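Elongation factor G (Thermus thermophilus, PDB 2DY1) binds GTP with a magnesium ion and probably acts as a GTPase in the elongation phase of protein synthesis. Local coordinates at residues R278-K287 with P368-A376; S491-I499 with Q509-K517. All coordinates share one frame; numbering follows the deposited sequence.

The two contacts of elongation factor G join different levels of its fold: contact 1 sets a loop against a helix-to-strand passage, contact 2 a helix against a strand within domain IV. Contact 1 comes first along the chain and closes before contact 2 opens; their centres lie about 53 Å apart and their nearest atoms about 32 Å apart. They share no helix, strand or sheet. Contact 1 joins helix 275-279 and strand 285-294 to the loop between strands 361-363 and 383-389. Its acidic partners Glu96 and Asp99 are consistent with a junction between the GTP-binding domain and domain 2. Both contacts lie away from the GTP and magnesium sites.

Contact 1 (R278-K287 with P368-A376); sequences RFGDGPPLAK and PESEEVPFA
Residues 368-376, a loop beyond strand 361-363, pack against the end of helix 275-279 and the start of strand 285-294. The one hydrogen bond across the contact runs from Lys287 NZ to Pro374 O at 2.9 Å, in the carbonyl plane with a C=O...N angle of 156°. The lysine chain, extended with CG trans to the backbone N (chi1 -179°), reaches past Val373, whose CG1 lies 3.8 Å from Lys287 CD. Pro374 is also packed against the helix end. Pro374 CG meets the edge of the Phe279 ring in its plane, 3.9 Å from Phe279 CZ. Pro374 CG also lies 3.5 Å from Arg278 NH2. Phe279 CZ in turn lies over one face of the Arg278 guanidinium. Nearer the start of the loop, Leu285 CD1 rests 3.8 Å from Pro368 CG, while Leu285 CD2 approaches Glu372 O. Both cationic ends have acidic partners in the GTP-binding domain: Arg278 pairs with Asp99, and Lys287 with Glu96. Lys287 NZ therefore serves a carboxylate and a loop carbonyl together, a pairing likely to favour its charged form and consistent with a junction between the GTP-binding domain and domain 2.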
loop_
_atom_site.group_PDB
_atom_site.type_symbol
_atom_site.label_atom_id
_atom_site.label_comp_id
_atom_site.label_asym_id
_atom_site.label_seq_id
_atom_site.Cartn_x
_atom_site.Cartn_y
_atom_site.Cartn_z
ATOM N N ARG A 278 -23.509 -7.872 -9.584
ATOM C CA ARG A 278 -22.595 -6.763 -9.761
ATOM C C ARG A 278 -22.208 -6.502 -11.220
ATOM O O ARG A 278 -22.254 -5.360 -11.689
ATOM C CB ARG A 278 -21.308 -6.998 -8.946
ATOM C CG ARG A 278 -20.350 -5.836 -9.044
ATOM C CD ARG A 278 -19.060 -6.100 -8.278
ATOM N NE ARG A 278 -18.152 -4.954 -8.326
ATOM C CZ ARG A 278 -16.894 -5.000 -7.892
ATOM N NH1 ARG A 278 -16.422 -6.139 -7.401
ATOM N NH2 ARG A 278 -16.130 -3.914 -7.914
ATOM N N PHE A 279 -21.865 -7.571 -11.928
ATOM C CA PHE A 279 -21.376 -7.515 -13.313
ATOM C C PHE A 279 -22.336 -7.992 -14.385
ATOM O O PHE A 279 -22.045 -7.823 -15.573
ATOM C CB PHE A 279 -20.120 -8.383 -13.461
ATOM C CG PHE A 279 -18.935 -7.878 -12.698
ATOM C CD1 PHE A 279 -18.140 -6.868 -13.213
ATOM C CD2 PHE A 279 -18.652 -8.380 -11.433
ATOM C CE1 PHE A 279 -17.066 -6.356 -12.461
ATOM C CE2 PHE A 279 -17.599 -7.872 -10.692
ATOM C CZ PHE A 279 -16.813 -6.871 -11.193
ATOM N N GLY A 280 -23.441 -8.603 -13.974
ATOM C CA GLY A 280 -24.373 -9.157 -14.942
ATOM C C GLY A 280 -23.748 -10.417 -15.532
ATOM O O GLY A 280 -22.676 -10.856 -15.092
ATOM N N ASP A 281 -24.408 -11.016 -16.516
ATOM C CA ASP A 281 -23.876 -12.219 -17.149
ATOM C C ASP A 281 -23.190 -11.786 -18.431
ATOM O O ASP A 281 -23.481 -10.720 -18.974
ATOM C CB ASP A 281 -24.996 -13.222 -17.470
ATOM C CG ASP A 281 -25.610 -13.836 -16.222
ATOM O OD1 ASP A 281 -24.863 -14.431 -15.413
ATOM O OD2 ASP A 281 -26.845 -13.728 -16.051
ATOM N N GLY A 282 -22.257 -12.598 -18.905
ATOM C CA GLY A 282 -21.555 -12.228 -20.115
ATOM C C GLY A 282 -20.268 -12.994 -20.298
ATOM O O GLY A 282 -20.008 -13.970 -19.582
ATOM N N PRO A 283 -19.432 -12.567 -21.255
ATOM C CA PRO A 283 -18.163 -13.246 -21.519
ATOM C C PRO A 283 -17.220 -13.138 -20.341
ATOM O O PRO A 283 -17.308 -12.204 -19.549
ATOM C CB PRO A 283 -17.585 -12.496 -22.724
ATOM C CG PRO A 283 -18.720 -11.620 -23.225
ATOM C CD PRO A 283 -19.517 -11.307 -22.007
ATOM N N PRO A 284 -16.304 -14.106 -20.223
ATOM C CA PRO A 284 -15.319 -14.126 -19.147
ATOM C C PRO A 284 -14.587 -12.792 -18.987
ATOM O O PRO A 284 -14.179 -12.147 -19.972
ATOM C CB PRO A 284 -14.385 -15.250 -19.580
ATOM C CG PRO A 284 -15.337 -16.239 -20.170
ATOM C CD PRO A 284 -16.257 -15.357 -21.004
ATOM N N LEU A 285 -14.449 -12.355 -17.734
ATOM C CA LEU A 285 -13.733 -11.125 -17.393
ATOM C C LEU A 285 -13.068 -11.491 -16.088
ATOM O O LEU A 285 -13.735 -11.953 -15.166
ATOM C CB LEU A 285 -14.674 -9.942 -17.172
ATOM C CG LEU A 285 -13.985 -8.670 -16.640
ATOM C CD1 LEU A 285 -12.938 -8.150 -17.641
ATOM C CD2 LEU A 285 -15.038 -7.613 -16.350
ATOM N N ALA A 286 -11.749 -11.327 -16.037
ATOM C CA ALA A 286 -10.973 -11.688 -14.851
ATOM C C ALA A 286 -9.784 -10.755 -14.671
ATOM O O ALA A 286 -9.424 -9.977 -15.555
ATOM C CB ALA A 286 -10.463 -13.123 -14.987
ATOM N N LYS A 287 -9.151 -10.857 -13.514
ATOM C CA LYS A 287 -7.995 -10.023 -13.247
ATOM C C LYS A 287 -7.054 -10.735 -12.280
ATOM O O LYS A 287 -7.513 -11.441 -11.386
ATOM C CB LYS A 287 -8.455 -8.698 -12.630
ATOM C CG LYS A 287 -7.339 -7.743 -12.322
ATOM C CD LYS A 287 -7.885 -6.353 -11.971
ATOM C CE LYS A 287 -6.759 -5.400 -11.662
ATOM N NZ LYS A 287 -7.259 -4.023 -11.436
ATOM N N PRO A 368 -12.028 -5.173 -22.182
ATOM C CA PRO A 368 -12.654 -4.171 -21.320
ATOM C C PRO A 368 -11.902 -2.849 -21.337
ATOM O O PRO A 368 -10.697 -2.807 -21.602
ATOM C CB PRO A 368 -12.588 -4.809 -19.930
ATOM C CG PRO A 368 -11.339 -5.624 -20.008
ATOM C CD PRO A 368 -11.484 -6.281 -21.375
ATOM N N GLU A 369 -12.640 -1.776 -21.066
ATOM C CA GLU A 369 -12.068 -0.437 -20.960
ATOM C C GLU A 369 -11.908 -0.217 -19.455
ATOM O O GLU A 369 -12.397 -1.025 -18.664
ATOM C CB GLU A 369 -13.012 0.584 -21.601
ATOM C CG GLU A 369 -13.088 0.353 -23.114
ATOM C CD GLU A 369 -13.951 1.363 -23.867
ATOM O OE1 GLU A 369 -14.597 2.228 -23.240
ATOM O OE2 GLU A 369 -13.973 1.265 -25.103
ATOM N N SER A 370 -11.244 0.860 -19.044
ATOM C CA SER A 370 -10.991 1.079 -17.622
ATOM C C SER A 370 -12.192 1.105 -16.686
ATOM O O SER A 370 -12.076 0.667 -15.548
ATOM C CB SER A 370 -10.163 2.357 -17.418
ATOM O OG SER A 370 -10.917 3.521 -17.712
ATOM N N GLU A 371 -13.341 1.591 -17.151
ATOM C CA GLU A 371 -14.523 1.660 -16.299
ATOM C C GLU A 371 -15.123 0.300 -15.955
ATOM O O GLU A 371 -15.874 0.179 -14.997
ATOM C CB GLU A 371 -15.621 2.506 -16.960
ATOM C CG GLU A 371 -15.187 3.908 -17.335
ATOM C CD GLU A 371 -14.659 3.997 -18.750
ATOM O OE1 GLU A 371 -14.365 2.946 -19.360
ATOM O OE2 GLU A 371 -14.526 5.131 -19.253
ATOM N N GLU A 372 -14.781 -0.716 -16.735
ATOM C CA GLU A 372 -15.345 -2.048 -16.539
ATOM C C GLU A 372 -14.585 -2.964 -15.586
ATOM O O GLU A 372 -15.103 -4.003 -15.185
ATOM C CB GLU A 372 -15.472 -2.727 -17.898
ATOM C CG GLU A 372 -16.361 -1.949 -18.869
ATOM C CD GLU A 372 -16.387 -2.541 -20.262
ATOM O OE1 GLU A 372 -15.458 -2.273 -21.045
ATOM O OE2 GLU A 372 -17.342 -3.285 -20.576
ATOM N N VAL A 373 -13.380 -2.559 -15.206
ATOM C CA VAL A 373 -12.518 -3.375 -14.340
ATOM C C VAL A 373 -12.236 -2.716 -12.995
ATOM O O VAL A 373 -11.728 -1.605 -12.959
ATOM C CB VAL A 373 -11.151 -3.588 -15.035
ATOM C CG1 VAL A 373 -10.300 -4.594 -14.258
ATOM C CG2 VAL A 373 -11.368 -4.058 -16.469
ATOM N N PRO A 374 -12.548 -3.395 -11.868
ATOM C CA PRO A 374 -12.270 -2.777 -10.562
ATOM C C PRO A 374 -10.793 -2.407 -10.457
ATOM O O PRO A 374 -9.921 -3.150 -10.911
ATOM C CB PRO A 374 -12.645 -3.878 -9.563
ATOM C CG PRO A 374 -13.698 -4.686 -10.313
ATOM C CD PRO A 374 -13.156 -4.729 -11.718
ATOM N N PHE A 375 -10.495 -1.263 -9.857
ATOM C CA PHE A 375 -9.113 -0.855 -9.741
ATOM C C PHE A 375 -8.915 -0.016 -8.497
ATOM O O PHE A 375 -9.637 0.955 -8.269
ATOM C CB PHE A 375 -8.691 -0.018 -10.960
ATOM C CG PHE A 375 -7.220 0.287 -10.999
ATOM C CD1 PHE A 375 -6.340 -0.614 -11.569
ATOM C CD2 PHE A 375 -6.713 1.434 -10.392
ATOM C CE1 PHE A 375 -4.962 -0.388 -11.533
ATOM C CE2 PHE A 375 -5.328 1.665 -10.351
ATOM C CZ PHE A 375 -4.465 0.757 -10.917
ATOM N N ALA A 376 -7.934 -0.410 -7.689
ATOM C CA ALA A 376 -7.589 0.338 -6.496
ATOM C C ALA A 376 -6.116 0.685 -6.639
ATOM O O ALA A 376 -5.248 -0.202 -6.661
ATOM C CB ALA A 376 -7.826 -0.499 -5.236
#

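Contact 2 (S491-I499 with Q509-K517); sequences SEYGFEWRI and QEAIEEGIK
Phe495 and Trp497 of strand 494-497 turn ring faces to Glu513 and Gln509 of helix 509-517. Glu513 CB makes a CH-pi contact with the Phe495 ring, 4.0 Å from its centroid and 8° off the normal; the carboxylate beyond stacks on the ring. With Glu513 CG trans to the backbone N (chi1 -176°), the extended chain carries the carboxylate past the ring to Tyr493. Gln509 repeats the theme on Trp497: its CB stands over the six-membered ring, while Gln509 OE1 lies over the same face, 3.5 Å from Trp497 CG. Ile499 CG1 covers the opposite face. At the ring edges, Ile516 CD1 lies 3.6 Å from Phe495 CE1 and Ile512 CD1 3.6 Å from Trp497 CZ3. An alanine in place of Trp497 would probably leave the Gln509 amide freer to turn and Ile512 CD1 without the indole edge it packs against. Strand and helix open a beta-alpha-beta unit of domain IV that continues into strand 533-541; the helix runs back at 146° to the strand. The polar link, Tyr493 OH to Glu513 OE2, is a 2.7 Å hydrogen bond on the anti side of a carboxylate nearly coplanar with the phenol ring. Lys517 NZ adds a long salt bridge to this oxygen.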
loop_
_atom_site.group_PDB
_atom_site.type_symbol
_atom_site.label_atom_id
_atom_site.label_comp_id
_atom_site.label_asym_id
_atom_site.label_seq_id
_atom_site.Cartn_x
_atom_site.Cartn_y
_atom_site.Cartn_z
ATOM N N SER A 491 19.112 31.659 -8.970
ATOM C CA SER A 491 18.132 30.794 -8.315
ATOM C C SER A 491 17.953 29.494 -9.084
ATOM O O SER A 491 17.631 28.460 -8.500
ATOM C CB SER A 491 16.781 31.498 -8.200
ATOM O OG SER A 491 16.203 31.695 -9.478
ATOM N N GLU A 492 18.160 29.554 -10.395
ATOM C CA GLU A 492 18.007 28.383 -11.246
ATOM C C GLU A 492 19.091 28.368 -12.313
ATOM O O GLU A 492 19.636 29.415 -12.661
ATOM C CB GLU A 492 16.640 28.416 -11.924
ATOM C CG GLU A 492 15.507 28.794 -10.981
ATOM C CD GLU A 492 14.146 28.693 -11.633
ATOM O OE1 GLU A 492 13.947 29.315 -12.700
ATOM O OE2 GLU A 492 13.276 27.992 -11.074
ATOM N N TYR A 493 19.384 27.183 -12.838
ATOM C CA TYR A 493 20.397 27.042 -13.871
ATOM C C TYR A 493 20.029 27.805 -15.133
ATOM O O TYR A 493 18.864 27.867 -15.530
ATOM C CB TYR A 493 20.607 25.562 -14.221
ATOM C CG TYR A 493 21.438 25.333 -15.466
ATOM C CD1 TYR A 493 20.834 25.204 -16.714
ATOM C CD2 TYR A 493 22.832 25.283 -15.398
ATOM C CE1 TYR A 493 21.598 25.032 -17.872
ATOM C CE2 TYR A 493 23.607 25.112 -16.549
ATOM C CZ TYR A 493 22.984 24.988 -17.777
ATOM O OH TYR A 493 23.744 24.833 -18.916
ATOM N N GLY A 494 21.047 28.374 -15.767
ATOM C CA GLY A 494 20.846 29.100 -16.998
ATOM C C GLY A 494 22.150 29.104 -17.772
ATOM O O GLY A 494 23.217 29.185 -17.176
ATOM N N PHE A 495 22.059 28.981 -19.089
ATOM C CA PHE A 495 23.237 29.026 -19.946
ATOM C C PHE A 495 22.998 30.166 -20.922
ATOM O O PHE A 495 21.950 30.227 -21.573
ATOM C CB PHE A 495 23.410 27.727 -20.733
ATOM C CG PHE A 495 24.560 27.757 -21.694
ATOM C CD1 PHE A 495 25.853 27.500 -21.255
ATOM C CD2 PHE A 495 24.354 28.079 -23.034
ATOM C CE1 PHE A 495 26.929 27.566 -22.145
ATOM C CE2 PHE A 495 25.422 28.148 -23.925
ATOM C CZ PHE A 495 26.711 27.889 -23.474
ATOM N N GLU A 496 23.966 31.074 -21.015
ATOM C CA GLU A 496 23.860 32.213 -21.923
ATOM C C GLU A 496 24.985 32.238 -22.939
ATOM O O GLU A 496 26.150 32.229 -22.567
ATOM C CB GLU A 496 23.914 33.539 -21.147
ATOM C CG GLU A 496 22.617 33.982 -20.513
ATOM C CD GLU A 496 22.787 35.285 -19.751
ATOM O OE1 GLU A 496 23.650 36.106 -20.149
ATOM O OE2 GLU A 496 22.053 35.488 -18.767
ATOM N N TRP A 497 24.639 32.264 -24.218
ATOM C CA TRP A 497 25.645 32.377 -25.263
ATOM C C TRP A 497 25.798 33.874 -25.517
ATOM O O TRP A 497 24.864 34.534 -25.991
ATOM C CB TRP A 497 25.157 31.711 -26.532
ATOM C CG TRP A 497 26.136 31.648 -27.640
ATOM C CD1 TRP A 497 26.036 32.268 -28.852
ATOM C CD2 TRP A 497 27.285 30.801 -27.714
ATOM N NE1 TRP A 497 27.041 31.848 -29.685
ATOM C CE2 TRP A 497 27.825 30.946 -29.011
ATOM C CE3 TRP A 497 27.908 29.926 -26.810
ATOM C CZ2 TRP A 497 28.957 30.241 -29.434
ATOM C CZ3 TRP A 497 29.033 29.225 -27.226
ATOM C CH2 TRP A 497 29.546 29.385 -28.529
ATOM N N ARG A 498 26.962 34.423 -25.189
ATOM C CA ARG A 498 27.207 35.844 -25.407
ATOM C C ARG A 498 28.443 36.039 -26.271
ATOM O O ARG A 498 29.133 37.044 -26.176
ATOM C CB ARG A 498 27.368 36.574 -24.064
ATOM C CG ARG A 498 26.078 36.626 -23.242
ATOM C CD ARG A 498 25.038 37.532 -23.911
ATOM N NE ARG A 498 23.803 37.608 -23.137
ATOM C CZ ARG A 498 22.802 36.731 -23.210
ATOM N NH1 ARG A 498 22.864 35.679 -24.033
ATOM N NH2 ARG A 498 21.726 36.912 -22.456
ATOM N N ILE A 499 28.711 35.059 -27.130
ATOM C CA ILE A 499 29.847 35.137 -28.032
ATOM C C ILE A 499 29.558 36.189 -29.088
ATOM O O ILE A 499 28.445 36.244 -29.618
ATOM C CB ILE A 499 30.093 33.751 -28.702
ATOM C CG1 ILE A 499 30.757 32.807 -27.690
ATOM C CG2 ILE A 499 30.976 33.890 -29.952
ATOM C CD1 ILE A 499 32.144 33.238 -27.248
ATOM N N GLN A 509 28.133 25.599 -29.622
ATOM C CA GLN A 509 27.383 25.970 -28.425
ATOM C C GLN A 509 26.901 24.746 -27.648
ATOM O O GLN A 509 27.006 24.698 -26.428
ATOM C CB GLN A 509 26.178 26.860 -28.770
ATOM C CG GLN A 509 25.472 27.404 -27.531
ATOM C CD GLN A 509 24.241 28.250 -27.841
ATOM O OE1 GLN A 509 24.190 28.955 -28.851
ATOM N NE2 GLN A 509 23.250 28.196 -26.950
ATOM N N GLU A 510 26.372 23.753 -28.352
ATOM C CA GLU A 510 25.885 22.547 -27.682
ATOM C C GLU A 510 27.011 21.823 -26.930
ATOM O O GLU A 510 26.830 21.382 -25.794
ATOM C CB GLU A 510 25.246 21.606 -28.710
ATOM C CG GLU A 510 24.620 20.355 -28.115
ATOM C CD GLU A 510 24.322 19.294 -29.163
ATOM O OE1 GLU A 510 23.609 18.320 -28.837
ATOM O OE2 GLU A 510 24.804 19.430 -30.308
ATOM N N ALA A 511 28.177 21.691 -27.563
ATOM C CA ALA A 511 29.304 21.017 -26.921
ATOM C C ALA A 511 29.796 21.769 -25.697
ATOM O O ALA A 511 30.202 21.169 -24.705
ATOM C CB ALA A 511 30.455 20.844 -27.907
ATOM N N ILE A 512 29.785 23.096 -25.777
ATOM C CA ILE A 512 30.240 23.901 -24.666
ATOM C C ILE A 512 29.274 23.730 -23.502
ATOM O O ILE A 512 29.706 23.487 -22.375
ATOM C CB ILE A 512 30.385 25.381 -25.109
ATOM C CG1 ILE A 512 31.589 25.481 -26.071
ATOM C CG2 ILE A 512 30.590 26.314 -23.902
ATOM C CD1 ILE A 512 31.714 26.803 -26.821
ATOM N N GLU A 513 27.976 23.837 -23.757
ATOM C CA GLU A 513 27.024 23.652 -22.667
ATOM C C GLU A 513 27.164 22.251 -22.075
ATOM O O GLU A 513 27.082 22.077 -20.861
ATOM C CB GLU A 513 25.577 23.876 -23.126
ATOM C CG GLU A 513 24.601 23.769 -21.955
ATOM C CD GLU A 513 23.216 24.334 -22.233
ATOM O OE1 GLU A 513 22.864 24.549 -23.412
ATOM O OE2 GLU A 513 22.472 24.551 -21.250
ATOM N N GLU A 514 27.376 21.254 -22.927
ATOM C CA GLU A 514 27.551 19.875 -22.449
ATOM C C GLU A 514 28.704 19.779 -21.459
ATOM O O GLU A 514 28.589 19.145 -20.415
ATOM C CB GLU A 514 27.846 18.926 -23.614
ATOM C CG GLU A 514 26.658 18.487 -24.440
ATOM C CD GLU A 514 27.079 17.560 -25.576
ATOM O OE1 GLU A 514 27.882 16.631 -25.320
ATOM O OE2 GLU A 514 26.608 17.759 -26.718
ATOM N N GLY A 515 29.835 20.393 -21.810
ATOM C CA GLY A 515 31.001 20.369 -20.945
ATOM C C GLY A 515 30.775 21.035 -19.601
ATOM O O GLY A 515 31.302 20.609 -18.579
ATOM N N ILE A 516 30.008 22.118 -19.600
ATOM C CA ILE A 516 29.707 22.801 -18.351
ATOM C C ILE A 516 28.799 21.914 -17.516
ATOM O O ILE A 516 29.025 21.744 -16.318
ATOM C CB ILE A 516 29.011 24.176 -18.606
ATOM C CG1 ILE A 516 30.066 25.196 -19.055
ATOM C CG2 ILE A 516 28.310 24.654 -17.338
ATOM C CD1 ILE A 516 29.551 26.200 -20.080
ATOM N N LYS A 517 27.773 21.345 -18.144
ATOM C CA LYS A 517 26.863 20.482 -17.402
ATOM C C LYS A 517 27.601 19.271 -16.827
ATOM O O LYS A 517 27.356 18.866 -15.691
ATOM C CB LYS A 517 25.698 20.038 -18.285
ATOM C CG LYS A 517 24.661 21.133 -18.547
ATOM C CD LYS A 517 23.555 20.600 -19.452
ATOM C CE LYS A 517 22.416 21.589 -19.604
ATOM N NZ LYS A 517 21.340 21.051 -20.488
#